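Local coordinates for predicted metal-dependent phosphohydrolase (Magnetospirillum magnetotacticum MS-1, PDB 3KH1), which probably acts as a metal-dependent phosphohydrolase of the HD-domain family, possibly with 5'-deoxynucleotidase activity, at residues Phe86-Ala91 against Arg164-Lys169; His148-Glu153 against Arg186-Glu191; Ile65-Arg70 against Trp123-Ala128; Phe136-Asp141 against Leu171-Ala176. One frame throughout, in Å; residues are numbered along the deposited sequence. Where two conformers were deposited one is given.

Contact 1: residues Phe86-Ala91 against Arg164-Lys169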
loop_
_atom_site.group_PDB
_atom_site.type_symbol
_atom_site.label_atom_id
_atom_site.label_comp_id
_atom_site.label_asym_id
_atom_site.label_seq_id
_atom_site.Cartn_x
_atom_site.Cartn_y
_atom_site.Cartn_z
ATOM N N PHE A 86 12.452 11.088 11.313
ATOM C CA PHE A 86 13.548 10.192 10.926
ATOM C C PHE A 86 14.017 9.439 12.168
ATOM O O PHE A 86 14.156 10.027 13.223
ATOM C CB PHE A 86 14.661 11.004 10.324
ATOM C CG PHE A 86 15.828 10.191 9.828
ATOM C CD1 PHE A 86 15.653 9.141 8.946
ATOM C CD2 PHE A 86 17.092 10.501 10.256
ATOM C CE1 PHE A 86 16.756 8.437 8.461
ATOM C CE2 PHE A 86 18.205 9.811 9.813
ATOM C CZ PHE A 86 18.039 8.775 8.887
ATOM N N ILE A 87 14.222 8.140 12.026
ATOM C CA ILE A 87 14.462 7.268 13.170
ATOM C C ILE A 87 15.649 7.702 14.002
ATOM O O ILE A 87 15.629 7.558 15.220
ATOM C CB ILE A 87 14.613 5.782 12.670
ATOM C CG1 ILE A 87 14.740 4.807 13.838
ATOM C CG2 ILE A 87 15.846 5.628 11.747
ATOM C CD1 ILE A 87 13.505 4.473 14.472
ATOM N N HIS A 88 16.681 8.258 13.371
ATOM C CA HIS A 88 17.883 8.687 14.075
ATOM C C HIS A 88 17.864 10.140 14.579
ATOM O O HIS A 88 18.831 10.605 15.200
ATOM C CB HIS A 88 19.108 8.441 13.191
ATOM C CG HIS A 88 19.284 7.000 12.807
ATOM N ND1 HIS A 88 19.528 6.002 13.732
ATOM C CD2 HIS A 88 19.215 6.384 11.606
ATOM C CE1 HIS A 88 19.619 4.840 13.104
ATOM N NE2 HIS A 88 19.417 5.039 11.818
ATOM N N ASP A 89 16.751 10.826 14.369
ATOM C CA ASP A 89 16.599 12.214 14.815
ATOM C C ASP A 89 16.041 12.260 16.250
ATOM O O ASP A 89 14.800 12.185 16.478
ATOM C CB ASP A 89 15.674 12.982 13.858
ATOM C CG ASP A 89 16.397 13.523 12.619
ATOM O OD1 ASP A 89 17.644 13.456 12.534
ATOM O OD2 ASP A 89 15.684 14.042 11.725
ATOM N N GLU A 90 16.957 12.384 17.216
ATOM C CA GLU A 90 16.621 12.568 18.654
ATOM C C GLU A 90 15.611 13.689 18.998
ATOM O O GLU A 90 14.608 13.402 19.675
ATOM C CB GLU A 90 17.900 12.790 19.484
ATOM N N ALA A 91 15.858 14.951 18.593
ATOM C CA ALA A 91 14.875 16.033 18.879
ATOM C C ALA A 91 13.481 15.645 18.336
ATOM O O ALA A 91 12.432 15.926 18.951
ATOM C CB ALA A 91 15.325 17.356 18.273
ATOM N N ARG A 164 27.595 2.667 11.929
ATOM C CA ARG A 164 27.290 1.274 12.255
ATOM C C ARG A 164 26.646 1.174 13.630
ATOM O O ARG A 164 25.708 0.420 13.824
ATOM C CB ARG A 164 28.537 0.390 12.282
ATOM C CG ARG A 164 28.269 -1.080 12.733
ATOM C CD ARG A 164 27.331 -1.756 11.748
ATOM N NE ARG A 164 26.774 -3.048 12.151
ATOM C CZ ARG A 164 27.115 -4.193 11.594
ATOM N NH1 ARG A 164 28.035 -4.222 10.647
ATOM N NH2 ARG A 164 26.510 -5.292 11.953
ATOM N N ALA A 165 27.189 1.900 14.609
ATOM C CA ALA A 165 26.653 1.844 15.964
ATOM C C ALA A 165 25.173 2.205 16.036
ATOM O O ALA A 165 24.398 1.538 16.726
ATOM C CB ALA A 165 27.473 2.732 16.940
ATOM N N LYS A 166 24.751 3.216 15.275
ATOM C CA LYS A 166 23.333 3.612 15.240
ATOM C C LYS A 166 22.458 2.542 14.585
ATOM O O LYS A 166 21.360 2.232 15.063
ATOM C CB LYS A 166 23.145 4.973 14.553
ATOM C CG LYS A 166 23.747 6.149 15.307
ATOM C CD LYS A 166 23.449 7.462 14.585
ATOM C CE LYS A 166 24.291 8.615 15.103
ATOM N NZ LYS A 166 23.780 9.957 14.612
ATOM N N VAL A 167 22.955 1.945 13.505
ATOM C CA VAL A 167 22.215 0.872 12.843
ATOM C C VAL A 167 22.132 -0.363 13.727
ATOM O O VAL A 167 21.106 -1.035 13.790
ATOM C CB VAL A 167 22.813 0.544 11.473
ATOM C CG1 VAL A 167 22.122 -0.682 10.860
ATOM C CG2 VAL A 167 22.750 1.781 10.552
ATOM N N ASP A 168 23.206 -0.643 14.451
ATOM C CA ASP A 168 23.252 -1.805 15.336
ATOM C C ASP A 168 22.217 -1.717 16.431
ATOM O O ASP A 168 21.773 -2.723 16.984
ATOM C CB ASP A 168 24.629 -1.957 16.011
ATOM C CG ASP A 168 25.644 -2.628 15.121
ATOM O OD1 ASP A 168 25.252 -3.288 14.117
ATOM O OD2 ASP A 168 26.859 -2.527 15.444
ATOM N N LYS A 169 21.837 -0.514 16.802
ATOM C CA LYS A 169 20.784 -0.348 17.786
ATOM C C LYS A 169 19.409 -0.803 17.264
ATOM O O LYS A 169 18.563 -1.188 18.066
ATOM C CB LYS A 169 20.731 1.109 18.284
ATOM C CG LYS A 169 21.927 1.492 19.166
HETATM O O HOH W 1 20.993 9.611 16.474
#
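H88 leans its imidazole against the first turn of helix 164-177, where it meets K166. H88 CB, directed at the helix, lies near F86 CE2 at 3.8 Å. Beyond it CG stands beside the backbone N (chi1 -59°), which carries the ring out toward K166. H88 ND1 touches the aliphatic K166 CB at 3.8 Å. H88 CE1, the foremost atom, packs on the same CB and approaches K166 O from the ring edge, 3.7 Å away and near the ring plane, a contact that is not a hydrogen bond. I87 CG2 rests over one face, 3.4 Å above the H88 ring plane and offset toward the rim, nearest CD2 and NE2; a bound calcium ion is about 7 Å from this side chain. The K166 chain runs on, extended, to its ammonium, and a water completes the link: it donates to H88 O at 2.7 Å and weakly accepts from K166 NZ at 3.4 Å. A type I turn from F86 to D89, closed by D89 N to F86 O at 2.9 Å, presents H88. The loop between helices 79-82 and 96-108 is thus laid on helix 164-177, with V162 and L170 also against H88.

Contact 2: residues His148-Glu153 against Arg186-Glu191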
loop_
_atom_site.group_PDB
_atom_site.type_symbol
_atom_site.label_atom_id
_atom_site.label_comp_id
_atom_site.label_asym_id
_atom_site.label_seq_id
_atom_site.Cartn_x
_atom_site.Cartn_y
_atom_site.Cartn_z
ATOM N N HIS A 148 17.084 -0.282 1.040
ATOM C CA HIS A 148 17.167 0.924 0.189
ATOM C C HIS A 148 18.485 1.664 0.354
ATOM O O HIS A 148 19.077 2.076 -0.646
ATOM C CB HIS A 148 15.997 1.849 0.473
ATOM C CG HIS A 148 14.744 1.440 -0.234
ATOM N ND1 HIS A 148 14.062 2.300 -1.036
ATOM C CD2 HIS A 148 14.078 0.250 -0.289
ATOM C CE1 HIS A 148 13.043 1.654 -1.582
ATOM N NE2 HIS A 148 13.029 0.406 -1.158
ATOM N N ASN A 149 19.013 1.752 1.579
ATOM C CA ASN A 149 20.276 2.391 1.778
ATOM C C ASN A 149 21.377 1.621 1.065
ATOM O O ASN A 149 22.318 2.196 0.521
ATOM C CB ASN A 149 20.600 2.524 3.275
ATOM C CG ASN A 149 20.500 3.921 3.788
ATOM O OD1 ASN A 149 21.086 4.853 3.248
ATOM N ND2 ASN A 149 19.827 4.055 4.920
ATOM N N PHE A 150 21.267 0.300 1.007
ATOM C CA PHE A 150 22.291 -0.483 0.304
ATOM C C PHE A 150 22.227 -0.152 -1.202
ATOM O O PHE A 150 23.243 0.095 -1.847
ATOM C CB PHE A 150 22.101 -1.970 0.553
ATOM C CG PHE A 150 23.259 -2.801 0.103
ATOM C CD1 PHE A 150 24.313 -3.040 0.966
ATOM C CD2 PHE A 150 23.293 -3.344 -1.157
ATOM C CE1 PHE A 150 25.384 -3.782 0.564
ATOM C CE2 PHE A 150 24.396 -4.091 -1.595
ATOM C CZ PHE A 150 25.428 -4.331 -0.717
ATOM N N GLU A 151 21.030 -0.109 -1.758
ATOM C CA GLU A 151 20.857 0.198 -3.170
ATOM C C GLU A 151 21.319 1.591 -3.563
ATOM O O GLU A 151 21.805 1.794 -4.660
ATOM C CB GLU A 151 19.419 0.012 -3.614
ATOM C CG GLU A 151 18.920 -1.464 -3.560
ATOM C CD GLU A 151 19.792 -2.463 -4.294
ATOM O OE1 GLU A 151 19.884 -2.292 -5.524
ATOM O OE2 GLU A 151 20.382 -3.357 -3.617
ATOM N N THR A 152 21.139 2.552 -2.643
ATOM C CA THR A 152 21.495 3.928 -2.897
ATOM C C THR A 152 22.918 4.294 -2.404
ATOM O O THR A 152 23.307 5.460 -2.411
ATOM C CB THR A 152 20.474 4.894 -2.267
ATOM O OG1 THR A 152 20.539 4.804 -0.831
ATOM C CG2 THR A 152 19.037 4.609 -2.780
ATOM N N GLU A 153 23.703 3.286 -2.052
ATOM C CA GLU A 153 25.083 3.463 -1.621
ATOM C C GLU A 153 25.162 4.380 -0.399
ATOM O O GLU A 153 26.025 5.258 -0.315
ATOM C CB GLU A 153 25.956 3.928 -2.817
ATOM C CG GLU A 153 25.874 2.973 -4.031
ATOM C CD GLU A 153 26.810 3.313 -5.196
ATOM O OE1 GLU A 153 27.757 4.083 -5.024
ATOM O OE2 GLU A 153 26.582 2.765 -6.290
ATOM N N ARG A 186 22.062 -8.127 9.149
ATOM C CA ARG A 186 23.414 -7.948 9.645
ATOM C C ARG A 186 24.479 -8.149 8.543
ATOM O O ARG A 186 25.451 -7.415 8.472
ATOM C CB ARG A 186 23.734 -8.888 10.838
ATOM C CG ARG A 186 22.998 -8.556 12.137
ATOM C CD ARG A 186 23.532 -9.365 13.319
ATOM N NE ARG A 186 23.344 -10.820 13.076
ATOM C CZ ARG A 186 22.214 -11.507 13.294
ATOM N NH1 ARG A 186 21.134 -10.923 13.778
ATOM N NH2 ARG A 186 22.175 -12.797 13.018
ATOM N N ALA A 187 24.297 -9.154 7.704
ATOM C CA ALA A 187 25.258 -9.412 6.613
ATOM C C ALA A 187 25.223 -8.251 5.593
ATOM O O ALA A 187 26.233 -7.797 5.099
ATOM C CB ALA A 187 24.932 -10.742 5.936
ATOM N N LEU A 188 24.035 -7.708 5.336
ATOM C CA LEU A 188 23.889 -6.577 4.431
ATOM C C LEU A 188 24.621 -5.371 4.974
ATOM O O LEU A 188 25.330 -4.672 4.247
ATOM C CB LEU A 188 22.388 -6.253 4.242
ATOM C CG LEU A 188 21.997 -5.259 3.148
ATOM C CD1 LEU A 188 22.185 -5.879 1.740
ATOM C CD2 LEU A 188 20.566 -4.782 3.353
ATOM N N VAL A 189 24.447 -5.109 6.280
ATOM C CA VAL A 189 25.098 -3.958 6.900
ATOM C C VAL A 189 26.616 -4.150 6.966
ATOM O O VAL A 189 27.359 -3.225 6.714
ATOM C CB VAL A 189 24.455 -3.731 8.300
ATOM C CG1 VAL A 189 25.253 -2.728 9.136
ATOM C CG2 VAL A 189 22.981 -3.267 8.122
ATOM N N ASP A 190 27.077 -5.376 7.247
ATOM C CA ASP A 190 28.505 -5.658 7.192
ATOM C C ASP A 190 29.077 -5.278 5.835
ATOM O O ASP A 190 30.134 -4.674 5.740
ATOM C CB ASP A 190 28.809 -7.157 7.415
ATOM C CG ASP A 190 28.628 -7.620 8.865
ATOM O OD1 ASP A 190 28.541 -6.780 9.790
ATOM O OD2 ASP A 190 28.568 -8.865 9.072
ATOM N N GLU A 191 28.386 -5.691 4.773
ATOM C CA GLU A 191 28.849 -5.392 3.426
ATOM C C GLU A 191 28.774 -3.877 3.169
ATOM O O GLU A 191 29.664 -3.313 2.531
ATOM C CB GLU A 191 28.053 -6.173 2.390
ATOM C CG GLU A 191 28.448 -5.878 0.938
ATOM C CD GLU A 191 29.844 -6.325 0.518
ATOM O OE1 GLU A 191 30.461 -7.167 1.201
ATOM O OE2 GLU A 191 30.316 -5.824 -0.532
#
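F150 and L188 make a CH-pi contact: the methyl CD1 of L188 sits over one face of the phenyl ring, 3.8 Å from its centroid and 19° off the ring normal. L188 CD1 is 3.6 Å from F150 CD1, so it bears on the CB side of the ring more than on its far end. L188 CG follows behind, 3.9 Å from F150 CD1. With CG anti to the backbone N (chi1 -168°), F150 swings its ring across to the facing helix.

The second apolar contact is at the ring edge. E191 CG lies near the ring plane, 3.7 Å from F150 CE1 and 3.8 Å from F150 CZ, and it is the methylene part of the glutamate that packs. Its chain bends at chi2 (67°), and the carboxylate is bound elsewhere, E191 OE2 forming a salt bridge with R195. No hydrogen bond crosses between the segments.

Backbone bonds shape the end of helix 132-151 just beyond F150. E153, at positive phi, is the C-prime residue of a Schellman motif, one of its two bonds being E153 N to F150 O at 3.2 Å.

The contact is a surface one that joins the C-terminal turn of helix 132-151 to helix 179-195; Y197, beyond the latter, adds an edge-to-face ring to F150, while E151 packs on V18 of the second subunit.

Contact 3: residues Ile65-Arg70 against Trp123-Ala128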
loop_
_atom_site.group_PDB
_atom_site.type_symbol
_atom_site.label_atom_id
_atom_site.label_comp_id
_atom_site.label_asym_id
_atom_site.label_seq_id
_atom_site.Cartn_x
_atom_site.Cartn_y
_atom_site.Cartn_z
ATOM N N ILE A 65 -0.541 -13.459 8.983
ATOM C CA ILE A 65 0.090 -12.616 7.982
ATOM C C ILE A 65 -0.872 -11.556 7.410
ATOM O O ILE A 65 -0.460 -10.450 7.139
ATOM C CB ILE A 65 0.737 -13.476 6.867
ATOM C CG1 ILE A 65 1.944 -14.264 7.431
ATOM C CG2 ILE A 65 1.056 -12.643 5.607
ATOM C CD1 ILE A 65 3.154 -13.402 7.787
ATOM N N GLY A 66 -2.139 -11.881 7.214
ATOM C CA GLY A 66 -3.098 -10.903 6.739
ATOM C C GLY A 66 -3.294 -9.761 7.721
ATOM O O GLY A 66 -3.491 -8.608 7.339
ATOM N N ARG A 67 -3.233 -10.097 9.008
ATOM C CA ARG A 67 -3.325 -9.104 10.048
ATOM C C ARG A 67 -2.079 -8.229 10.109
ATOM O O ARG A 67 -2.194 -7.011 10.284
ATOM C CB ARG A 67 -3.623 -9.779 11.379
ATOM C CG ARG A 67 -3.874 -8.829 12.528
ATOM C CD ARG A 67 -4.495 -9.548 13.737
ATOM N NE ARG A 67 -4.909 -8.641 14.797
ATOM C CZ ARG A 67 -4.067 -8.106 15.662
ATOM N NH1 ARG A 67 -2.757 -8.385 15.590
ATOM N NH2 ARG A 67 -4.545 -7.293 16.578
ATOM N N VAL A 68 -0.916 -8.834 9.944
ATOM C CA VAL A 68 0.328 -8.065 9.781
ATOM C C VAL A 68 0.204 -7.088 8.611
ATOM O O VAL A 68 0.571 -5.903 8.729
ATOM C CB VAL A 68 1.548 -9.000 9.610
ATOM C CG1 VAL A 68 2.793 -8.216 9.151
ATOM C CG2 VAL A 68 1.817 -9.740 10.951
ATOM N N ALA A 69 -0.337 -7.562 7.480
ATOM C CA ALA A 69 -0.508 -6.719 6.310
ATOM C C ALA A 69 -1.401 -5.543 6.653
ATOM O O ALA A 69 -1.080 -4.403 6.319
ATOM C CB ALA A 69 -1.050 -7.503 5.109
ATOM N N ARG A 70 -2.533 -5.814 7.274
ATOM C CA ARG A 70 -3.482 -4.730 7.634
ATOM C C ARG A 70 -2.835 -3.718 8.558
ATOM O O ARG A 70 -2.912 -2.508 8.359
ATOM C CB ARG A 70 -4.737 -5.324 8.279
ATOM C CG ARG A 70 -5.756 -4.322 8.717
ATOM C CD ARG A 70 -7.024 -4.901 9.191
ATOM N NE ARG A 70 -6.933 -5.677 10.432
ATOM C CZ ARG A 70 -6.986 -7.007 10.520
ATOM N NH1 ARG A 70 -6.828 -7.765 9.451
ATOM N NH2 ARG A 70 -7.087 -7.587 11.702
ATOM N N TRP A 123 -2.849 0.192 15.498
ATOM C CA TRP A 123 -1.729 1.085 15.408
ATOM C C TRP A 123 -0.929 1.098 16.727
ATOM O O TRP A 123 0.296 0.985 16.710
ATOM C CB TRP A 123 -2.207 2.521 15.077
ATOM C CG TRP A 123 -1.131 3.540 15.301
ATOM C CD1 TRP A 123 0.096 3.591 14.705
ATOM C CD2 TRP A 123 -1.139 4.553 16.291
ATOM N NE1 TRP A 123 0.830 4.607 15.250
ATOM C CE2 TRP A 123 0.104 5.216 16.228
ATOM C CE3 TRP A 123 -2.087 4.982 17.211
ATOM C CZ2 TRP A 123 0.429 6.284 17.044
ATOM C CZ3 TRP A 123 -1.774 6.056 18.012
ATOM C CH2 TRP A 123 -0.534 6.691 17.923
ATOM N N GLN A 124 -1.631 1.153 17.859
ATOM C CA GLN A 124 -0.984 1.137 19.171
ATOM C C GLN A 124 -0.175 -0.168 19.365
ATOM O O GLN A 124 0.922 -0.179 19.911
ATOM C CB GLN A 124 -2.059 1.324 20.271
ATOM C CG GLN A 124 -2.681 2.763 20.303
ATOM C CD GLN A 124 -4.051 2.856 20.977
ATOM O OE1 GLN A 124 -4.344 2.137 21.909
ATOM N NE2 GLN A 124 -4.891 3.757 20.487
ATOM N N GLU A 125 -0.740 -1.280 18.886
ATOM C CA GLU A 125 -0.113 -2.571 18.972
ATOM C C GLU A 125 1.191 -2.609 18.158
ATOM O O GLU A 125 2.240 -3.071 18.639
ATOM C CB GLU A 125 -1.095 -3.640 18.502
ATOM C CG GLU A 125 -0.539 -5.013 18.543
ATOM C CD GLU A 125 -1.520 -6.082 18.102
ATOM O OE1 GLU A 125 -2.721 -5.800 17.998
ATOM O OE2 GLU A 125 -1.066 -7.201 17.784
ATOM N N TYR A 126 1.114 -2.055 16.955
ATOM C CA TYR A 126 2.295 -1.910 16.108
ATOM C C TYR A 126 3.387 -1.117 16.842
ATOM O O TYR A 126 4.554 -1.534 16.889
ATOM C CB TYR A 126 1.942 -1.192 14.803
ATOM C CG TYR A 126 3.152 -0.869 14.007
ATOM C CD1 TYR A 126 3.751 -1.856 13.232
ATOM C CD2 TYR A 126 3.707 0.400 14.001
ATOM C CE1 TYR A 126 4.875 -1.622 12.512
ATOM C CE2 TYR A 126 4.881 0.631 13.228
ATOM C CZ TYR A 126 5.444 -0.394 12.490
ATOM O OH TYR A 126 6.586 -0.115 11.751
ATOM N N GLU A 127 3.002 0.023 17.396
ATOM C CA GLU A 127 3.966 0.879 18.076
ATOM C C GLU A 127 4.596 0.209 19.292
ATOM O O GLU A 127 5.783 0.423 19.563
ATOM C CB GLU A 127 3.350 2.203 18.493
ATOM C CG GLU A 127 2.926 3.046 17.387
ATOM C CD GLU A 127 4.085 3.583 16.547
ATOM O OE1 GLU A 127 5.241 3.654 17.042
ATOM O OE2 GLU A 127 3.820 3.962 15.383
ATOM N N ALA A 128 3.817 -0.611 20.004
ATOM C CA ALA A 128 4.334 -1.261 21.204
ATOM C C ALA A 128 5.317 -2.393 20.922
ATOM O O ALA A 128 6.115 -2.748 21.786
ATOM C CB ALA A 128 3.193 -1.774 22.100
#
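R67 and E125 are joined by a salt bridge in which the guanidinium meets the carboxylate end-on, NH1 and NH2 each taking one oxygen. R67 NH2 gives the shorter bond, 2.8 Å to E125 OE1 through the syn lone pair of that oxygen. R67 NH1 reaches E125 OE2 at 3.0 Å and is straighter, but it meets that oxygen tilted 27° out of the carboxylate plane. Both oxygens stay close to the guanidinium plane; the two planes stand 34° apart, and the tilt shows at OE2. The two chains come from opposite directions: with R67 CG anti to the backbone N (chi1 -174°) and both chains extended, the charged ends meet between the two helices.

Each partner has a second hold: R67 NH1 also bridges to D133, and E125 OE2 takes a hydrogen bond from T131 OG1. Replacing R67 by an alanine would probably leave E125 with T131 but no charged mate, and D133 would lose an ion pair too.

Packing lies around the bridge, R67 on L122 and E125 on M71. The salt bridge ties the start of helix 65-74 to the last turns of helix 113-128 at the surface, while D133 brings in helix 132-151 and R70 leans on F53 of the second subunit.

Contact 4: residues Phe136-Asp141 against Leu171-Ala176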
loop_
_atom_site.group_PDB
_atom_site.type_symbol
_atom_site.label_atom_id
_atom_site.label_comp_id
_atom_site.label_asym_id
_atom_site.label_seq_id
_atom_site.Cartn_x
_atom_site.Cartn_y
_atom_site.Cartn_z
ATOM N N PHE A 136 6.748 -8.993 13.895
ATOM C CA PHE A 136 7.040 -9.310 12.492
ATOM C C PHE A 136 6.828 -8.060 11.626
ATOM O O PHE A 136 7.638 -7.746 10.792
ATOM C CB PHE A 136 6.224 -10.507 12.019
ATOM C CG PHE A 136 6.675 -11.038 10.702
ATOM C CD1 PHE A 136 7.937 -11.597 10.550
ATOM C CD2 PHE A 136 5.827 -10.993 9.586
ATOM C CE1 PHE A 136 8.335 -12.046 9.325
ATOM C CE2 PHE A 136 6.239 -11.474 8.334
ATOM C CZ PHE A 136 7.472 -12.001 8.226
ATOM N N ALA A 137 5.745 -7.321 11.891
ATOM C CA ALA A 137 5.497 -6.057 11.185
ATOM C C ALA A 137 6.671 -5.089 11.349
ATOM O O ALA A 137 7.182 -4.508 10.371
ATOM C CB ALA A 137 4.215 -5.406 11.730
ATOM N N ASP A 138 7.129 -4.911 12.588
ATOM C CA ASP A 138 8.209 -3.981 12.877
ATOM C C ASP A 138 9.526 -4.439 12.220
ATOM O O ASP A 138 10.288 -3.621 11.702
ATOM C CB ASP A 138 8.402 -3.840 14.388
ATOM C CG ASP A 138 9.369 -2.732 14.761
ATOM O OD1 ASP A 138 9.055 -1.552 14.478
ATOM O OD2 ASP A 138 10.412 -3.056 15.383
ATOM N N ALA A 139 9.778 -5.748 12.214
ATOM C CA ALA A 139 10.998 -6.270 11.593
ATOM C C ALA A 139 11.026 -5.948 10.099
ATOM O O ALA A 139 12.057 -5.517 9.562
ATOM C CB ALA A 139 11.034 -7.780 11.843
ATOM N N LEU A 140 9.890 -6.097 9.430
ATOM C CA LEU A 140 9.831 -5.819 8.011
ATOM C C LEU A 140 10.011 -4.351 7.744
ATOM O O LEU A 140 10.709 -3.910 6.824
ATOM C CB LEU A 140 8.517 -6.260 7.430
ATOM C CG LEU A 140 8.253 -7.747 7.488
ATOM C CD1 LEU A 140 6.766 -8.018 7.208
ATOM C CD2 LEU A 140 9.143 -8.456 6.485
ATOM N N ASP A 141 9.393 -3.529 8.567
ATOM C CA ASP A 141 9.489 -2.087 8.450
ATOM C C ASP A 141 10.907 -1.572 8.668
ATOM O O ASP A 141 11.325 -0.584 8.053
ATOM C CB ASP A 141 8.565 -1.393 9.424
ATOM C CG ASP A 141 8.477 0.061 9.153
ATOM O OD1 ASP A 141 7.982 0.410 8.060
ATOM O OD2 ASP A 141 8.852 0.815 10.040
ATOM N N LEU A 171 19.020 -3.213 14.614
ATOM C CA LEU A 171 19.017 -4.573 14.080
ATOM C C LEU A 171 18.291 -5.597 14.998
ATOM O O LEU A 171 17.634 -6.517 14.487
ATOM C CB LEU A 171 20.437 -5.058 13.757
ATOM C CG LEU A 171 21.044 -4.413 12.493
ATOM C CD1 LEU A 171 22.506 -4.685 12.375
ATOM C CD2 LEU A 171 20.361 -4.906 11.213
ATOM N N PRO A 172 18.354 -5.432 16.342
ATOM C CA PRO A 172 17.620 -6.405 17.160
ATOM C C PRO A 172 16.103 -6.390 16.937
ATOM O O PRO A 172 15.429 -7.397 17.204
ATOM C CB PRO A 172 17.966 -5.983 18.584
ATOM C CG PRO A 172 19.327 -5.317 18.424
ATOM C CD PRO A 172 19.220 -4.565 17.155
ATOM N N ARG A 173 15.571 -5.295 16.430
ATOM C CA ARG A 173 14.147 -5.258 16.108
ATOM C C ARG A 173 13.809 -6.170 14.935
ATOM O O ARG A 173 12.704 -6.701 14.855
ATOM C CB ARG A 173 13.673 -3.830 15.875
ATOM C CG ARG A 173 13.590 -3.025 17.152
ATOM C CD ARG A 173 13.509 -1.529 16.968
ATOM N NE ARG A 173 12.298 -1.120 16.311
ATOM C CZ ARG A 173 11.904 0.141 16.199
ATOM N NH1 ARG A 173 12.649 1.129 16.705
ATOM N NH2 ARG A 173 10.780 0.431 15.553
ATOM N N ILE A 174 14.723 -6.318 13.987
ATOM C CA ILE A 174 14.544 -7.265 12.897
ATOM C C ILE A 174 14.654 -8.691 13.446
ATOM O O ILE A 174 13.798 -9.555 13.183
ATOM C CB ILE A 174 15.509 -6.979 11.740
ATOM C CG1 ILE A 174 15.361 -5.505 11.269
ATOM C CG2 ILE A 174 15.254 -7.955 10.600
ATOM C CD1 ILE A 174 16.384 -5.096 10.210
ATOM N N GLU A 175 15.694 -8.936 14.228
ATOM C CA GLU A 175 15.909 -10.244 14.843
ATOM C C GLU A 175 14.706 -10.682 15.650
ATOM O O GLU A 175 14.374 -11.858 15.648
ATOM C CB GLU A 175 17.150 -10.185 15.750
ATOM C CG GLU A 175 17.601 -11.496 16.275
ATOM C CD GLU A 175 18.409 -12.336 15.292
ATOM O OE1 GLU A 175 18.608 -11.908 14.126
ATOM O OE2 GLU A 175 18.834 -13.460 15.686
ATOM N N ALA A 176 14.073 -9.743 16.334
ATOM C CA ALA A 176 12.928 -10.056 17.167
ATOM C C ALA A 176 11.745 -10.613 16.369
ATOM O O ALA A 176 10.921 -11.363 16.935
ATOM C CB ALA A 176 12.522 -8.829 18.018
HETATM O O HOH W 2 10.616 -5.543 16.570
#
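D138 OD2 is held by two groups: R173 NE donates to it at 2.9 Å, and a water donates at 2.8 Å. The same water donates its other hydrogen to R173 O at 2.9 Å, linking the carboxylate to the backbone that carries its arginine partner. D138 OD1 takes the R173 NH2 bond, 2.8 Å and nearly straight at 174°. The guanidinium therefore grips side-on, through NE and NH2. Both oxygens use syn lone pairs, and the two flat groups lie nearly coplanar, 10° apart. R173 CG stands beside its backbone N, and the bend at chi3 (65°) turns NE and NH2 to the carboxylate; nearer the backbone, R173 CB lies 3.4 Å from D138 OD2.

Putting a leucine at R173 would probably leave the buried D138 carboxylate without its charged mate and freer to turn. R129 lies close to the guanidinium, and D138, which touches both, would probably offset their like charges.

Behind the bridge, the small A139 lets the backbones come close: A139 CB meets I174 O at 3.5 Å, and I174 CG1 lies 3.7 Å from A139 O.

Helices 132-151 and 164-177 cross here, their local axes 7.5 Å apart, and the latter is kinked about P172. Helix 179-195 packs on I174 and L140, and helix 65-74 on F136 and A137. The grouping of D141 with H44, to which it is hydrogen-bonded, and H75 is consistent with the His and Asp cluster that binds metal in HD-domain proteins.

How the contacts relate
Contact 4 is the buried one of the set, contacts 2 and 3 are surface contacts, and contact 1 is partly buried. Helix 132-151 serves both contact 2, at its end, and contact 4, nearer its start; helix 164-177 serves contacts 1 and 4. Chemistry does not follow depth: side-chain ion pairs carry both buried contact 4 and surface contact 3, the inner one water-assisted, the outer shared with further partners, whereas contacts 1 and 2 rest on ring packing. Salt bridges also join neighbours, R164 to D190 between contacts 1 and 2, R186 to E175 between contacts 2 and 4. Contacts 3 and 4 meet through Y126 and I65; contacts 2 and 3 both reach the second subunit.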